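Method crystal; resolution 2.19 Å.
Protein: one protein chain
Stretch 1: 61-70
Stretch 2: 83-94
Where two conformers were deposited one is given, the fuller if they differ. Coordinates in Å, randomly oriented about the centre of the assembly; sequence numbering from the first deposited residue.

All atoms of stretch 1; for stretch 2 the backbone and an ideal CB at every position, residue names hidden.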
# COMPACT_ATOMS: atom_id res chain seq x y z
N ASP B 61 3.31 -20.65 -30.86
CA ASP B 61 3.83 -20.46 -32.21
C ASP B 61 2.86 -19.60 -32.95
O ASP B 61 1.71 -20.01 -33.15
CB ASP B 61 3.98 -21.82 -32.90
CG ASP B 61 4.55 -21.73 -34.32
OD1 ASP B 61 4.70 -20.62 -34.87
OD2 ASP B 61 4.86 -22.79 -34.90
N LEU B 62 3.31 -18.42 -33.36
CA LEU B 62 2.45 -17.47 -34.10
C LEU B 62 1.90 -18.05 -35.40
O LEU B 62 0.84 -17.65 -35.88
CB LEU B 62 3.19 -16.17 -34.39
CG LEU B 62 3.53 -15.36 -33.14
CD1 LEU B 62 4.55 -14.27 -33.42
CD2 LEU B 62 2.24 -14.79 -32.54
N ALA B 63 2.62 -19.00 -35.98
CA ALA B 63 2.17 -19.63 -37.22
C ALA B 63 0.92 -20.48 -36.98
O ALA B 63 0.17 -20.77 -37.91
CB ALA B 63 3.30 -20.47 -37.82
N GLU B 64 0.71 -20.88 -35.73
CA GLU B 64 -0.47 -21.67 -35.34
C GLU B 64 -1.65 -20.80 -34.88
O GLU B 64 -2.70 -21.33 -34.52
CB GLU B 64 -0.11 -22.65 -34.22
CG GLU B 64 0.45 -23.99 -34.67
CD GLU B 64 0.84 -24.89 -33.49
OE1 GLU B 64 0.53 -24.54 -32.33
OE2 GLU B 64 1.45 -25.96 -33.73
N VAL B 65 -1.47 -19.48 -34.89
CA VAL B 65 -2.49 -18.54 -34.39
C VAL B 65 -3.75 -18.55 -35.26
O VAL B 65 -3.65 -18.44 -36.48
CB VAL B 65 -1.95 -17.10 -34.26
CG1 VAL B 65 -3.09 -16.06 -34.20
CG2 VAL B 65 -1.09 -16.97 -32.99
N ASN B 66 -4.90 -18.69 -34.61
CA ASN B 66 -6.20 -18.75 -35.27
C ASN B 66 -6.43 -17.48 -36.08
O ASN B 66 -6.46 -16.38 -35.52
CB ASN B 66 -7.30 -18.97 -34.23
CG ASN B 66 -8.69 -19.02 -34.83
OD1 ASN B 66 -9.07 -18.16 -35.63
ND2 ASN B 66 -9.47 -20.03 -34.44
N PRO B 67 -6.53 -17.62 -37.42
CA PRO B 67 -6.67 -16.47 -38.32
C PRO B 67 -8.12 -16.04 -38.58
O PRO B 67 -8.34 -15.18 -39.46
CB PRO B 67 -6.06 -17.00 -39.62
CG PRO B 67 -6.45 -18.44 -39.61
CD PRO B 67 -6.45 -18.89 -38.16
N TYR B 68 -9.07 -16.58 -37.84
CA TYR B 68 -10.49 -16.41 -38.20
C TYR B 68 -11.28 -15.50 -37.24
O TYR B 68 -12.47 -15.27 -37.45
CB TYR B 68 -11.20 -17.78 -38.39
CG TYR B 68 -10.45 -18.71 -39.31
CD1 TYR B 68 -10.28 -18.41 -40.68
CD2 TYR B 68 -9.89 -19.88 -38.83
CE1 TYR B 68 -9.57 -19.27 -41.52
CE2 TYR B 68 -9.19 -20.73 -39.65
CZ TYR B 68 -9.03 -20.43 -40.99
OH TYR B 68 -8.32 -21.32 -41.79
N ALA B 69 -10.58 -14.94 -36.25
CA ALA B 69 -11.17 -14.10 -35.23
C ALA B 69 -11.37 -12.66 -35.71
O ALA B 69 -10.72 -12.20 -36.66
CB ALA B 69 -10.31 -14.13 -33.95
N LYS B 70 -12.24 -11.95 -34.99
CA LYS B 70 -12.60 -10.57 -35.28
C LYS B 70 -11.72 -9.59 -34.52
O LYS B 70 -11.45 -8.47 -34.98
CB LYS B 70 -14.09 -10.38 -34.92
CG LYS B 70 -14.61 -8.96 -34.91
CD LYS B 70 -14.61 -8.28 -36.26
CE LYS B 70 -14.76 -6.76 -36.02
NZ LYS B 70 -14.75 -5.90 -37.24
N UNK B 83 9.54 -7.95 -34.11
CA UNK B 83 9.84 -9.35 -34.31
C UNK B 83 8.61 -10.12 -34.77
O UNK B 83 8.69 -10.95 -35.68
CB UNK B 83 10.40 -9.96 -33.02
N UNK B 84 7.48 -9.79 -34.16
CA UNK B 84 6.29 -10.64 -34.26
C UNK B 84 5.10 -10.00 -34.96
O UNK B 84 4.07 -10.64 -35.15
CB UNK B 84 5.86 -11.07 -32.86
N UNK B 85 5.27 -8.75 -35.37
CA UNK B 85 4.19 -7.95 -35.92
C UNK B 85 3.56 -8.58 -37.14
O UNK B 85 2.34 -8.70 -37.18
CB UNK B 85 4.70 -6.55 -36.27
N UNK B 86 4.37 -8.98 -38.13
CA UNK B 86 3.83 -9.51 -39.38
C UNK B 86 3.31 -10.94 -39.23
O UNK B 86 2.39 -11.35 -39.96
CB UNK B 86 4.90 -9.46 -40.47
N UNK B 87 3.89 -11.68 -38.28
CA UNK B 87 3.42 -13.00 -37.88
C UNK B 87 2.07 -12.88 -37.19
O UNK B 87 1.25 -13.80 -37.24
CB UNK B 87 4.43 -13.68 -36.96
N UNK B 88 1.83 -11.73 -36.55
CA UNK B 88 0.51 -11.43 -35.97
C UNK B 88 -0.51 -11.06 -37.05
O UNK B 88 -1.68 -11.47 -36.97
CB UNK B 88 0.62 -10.29 -34.96
N UNK B 89 -0.08 -10.29 -38.05
CA UNK B 89 -1.04 -9.69 -39.00
C UNK B 89 -1.40 -10.43 -40.30
O UNK B 89 -2.47 -10.18 -40.84
CB UNK B 89 -0.49 -8.32 -39.41
N UNK B 90 -0.53 -11.32 -40.78
CA UNK B 90 -0.74 -12.01 -42.07
C UNK B 90 -1.87 -13.05 -42.07
O UNK B 90 -2.08 -13.75 -41.07
CB UNK B 90 0.56 -12.70 -42.48
N UNK B 91 -2.60 -13.14 -43.19
CA UNK B 91 -3.70 -14.12 -43.36
C UNK B 91 -4.99 -13.93 -42.54
O UNK B 91 -5.78 -14.89 -42.38
CB UNK B 91 -3.15 -15.51 -43.02
N UNK B 92 -5.19 -12.72 -42.02
CA UNK B 92 -6.38 -12.42 -41.21
C UNK B 92 -7.50 -11.89 -42.08
O UNK B 92 -7.28 -11.50 -43.23
CB UNK B 92 -6.05 -11.41 -40.11
N UNK B 93 -8.70 -11.85 -41.52
CA UNK B 93 -9.84 -11.26 -42.22
C UNK B 93 -9.58 -9.76 -42.37
O UNK B 93 -9.00 -9.13 -41.48
CB UNK B 93 -11.15 -11.52 -41.47
N UNK B 94 -10.03 -9.21 -43.49
CA UNK B 94 -9.96 -7.78 -43.74
C UNK B 94 -10.57 -6.96 -42.59
O UNK B 94 -9.99 -5.97 -42.15
CB UNK B 94 -10.67 -7.45 -45.05

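Position 83 has helical phi/psi (-39/-41), and its ideal CB finds nothing of stretch 1 within 5.5 Å. Stretch 1 therefore sets no preference, and a polar residue is as suitable as any; it is Glu83.

At position 84 CA-to-CB points sideways, yet the ideal CB lies 3.5 Å from Leu62 CD1. A methyl group so near favours an apolar side chain, whether leucine, isoleucine, methionine or alanine. The residue is Leu84 (chi1 m, chi2 t), whose CB packs 3.5 Å from Leu62 CD1.

Positions 85 and 86 are helical, with no stretch 1 atom within 5.5 Å of either ideal CB, so the contact does not choose between side chains. They are Leu85, pointing away, and Gln86.

Position 87 points toward stretch 1. Its CA is 5.9 Å from the CA of Leu62, and its ideal CB would sit 3.6 Å from Leu62 CD1, where there is room for it. Phi/psi of -68/-28 is ordinary for a helix, so alanine or another small residue would also suit. The residue is Gly87, which meets Leu62 through backbone alone.

At position 88 CA-to-CB is sideways and the ideal CB is 5.4 Å from Leu62 CD2, a gap that a branched or longer apolar chain can narrow. Ile88 does so, bringing CG1 to 4.3 Å from Leu62 CD2.

Positions 89 and 90 are out of reach and unconstrained by stretch 1: Val89, then Glu90, which at -71/143 is the first residue to leave helical angles.

Position 91 lies within the type II turn from 89 to 92. Its phi of 69° favours glycine, with asparagine a lesser choice; the ideal CB, 4.7 Å from Pro67 CB, is a weaker guide. It is Gly91, whose O lies 3.5 Å from Pro67 CB.

At position 92 the ideal CB is 4.5 Å from Pro67 O and points sideways. A long, flexible chain could run past the proline toward Val65, be it lysine, arginine or methionine. Lys92 does this: CD passes 4.4 Å from Pro67 CB and NZ reaches 3.4 Å from Val65 CG1.

Position 93 points toward stretch 1, its ideal CB 4.9 Å from Ala69 O and 5.0 Å from Pro67 O. Carbonyl oxygens invite a long donor, arginine or lysine. Arg93 donates from NH1 to Tyr68 O (3.1 Å, 147°), the oxygen lying at the guanidinium edge, near its plane. One water accepts from Arg93 N (2.8 Å) and donates to Pro67 O (2.7 Å) and Ala69 O (2.8 Å), bridging the backbones.

Position 94 is out of reach; it is Glu94.

Stretch 2, residues 83-94: ELLQGIVEGKRE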
# COMPACT_ATOMS: atom_id res chain seq x y z
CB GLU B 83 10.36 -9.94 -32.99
CG GLU B 83 10.68 -11.44 -33.05
CD GLU B 83 11.11 -12.05 -31.71
OE1 GLU B 83 11.68 -11.33 -30.85
OE2 GLU B 83 10.87 -13.27 -31.53
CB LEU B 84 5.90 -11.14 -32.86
CG LEU B 84 6.97 -11.80 -31.96
CD1 LEU B 84 6.34 -12.23 -30.63
CD2 LEU B 84 7.71 -12.98 -32.63
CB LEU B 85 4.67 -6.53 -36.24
CG LEU B 85 3.60 -5.52 -36.67
CD1 LEU B 85 2.37 -5.56 -35.77
CD2 LEU B 85 4.15 -4.10 -36.72
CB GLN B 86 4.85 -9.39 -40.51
CG GLN B 86 4.98 -7.97 -41.06
CD GLN B 86 5.66 -7.01 -40.10
OE1 GLN B 86 6.87 -7.09 -39.87
NE2 GLN B 86 4.89 -6.10 -39.52
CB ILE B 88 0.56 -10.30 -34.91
CG1 ILE B 88 1.38 -10.73 -33.67
CG2 ILE B 88 -0.89 -9.82 -34.56
CD1 ILE B 88 2.09 -9.58 -32.95
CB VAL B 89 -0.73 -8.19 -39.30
CG1 VAL B 89 -0.50 -7.41 -38.00
CG2 VAL B 89 0.46 -8.02 -40.28
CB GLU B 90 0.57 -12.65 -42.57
CG GLU B 90 1.58 -11.67 -43.14
CD GLU B 90 2.93 -12.30 -43.47
OE1 GLU B 90 3.44 -13.11 -42.66
OE2 GLU B 90 3.48 -11.98 -44.54
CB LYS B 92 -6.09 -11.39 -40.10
CG LYS B 92 -4.84 -11.64 -39.31
CD LYS B 92 -4.92 -12.88 -38.46
CE LYS B 92 -3.51 -13.34 -38.16
NZ LYS B 92 -3.42 -13.97 -36.86
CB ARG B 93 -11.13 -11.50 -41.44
CG ARG B 93 -11.45 -12.97 -41.19
CD ARG B 93 -12.33 -13.14 -39.96
NE ARG B 93 -13.60 -12.40 -40.07
CZ ARG B 93 -14.45 -12.22 -39.06
NH1 ARG B 93 -14.20 -12.75 -37.87
NH2 ARG B 93 -15.59 -11.55 -39.25
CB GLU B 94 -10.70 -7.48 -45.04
CG GLU B 94 -9.86 -6.75 -46.06
CD GLU B 94 -9.96 -5.24 -45.98
OE1 GLU B 94 -9.04 -4.57 -46.50
OE2 GLU B 94 -10.95 -4.70 -45.41
O HOH W 1 -9.02 -12.60 -38.82
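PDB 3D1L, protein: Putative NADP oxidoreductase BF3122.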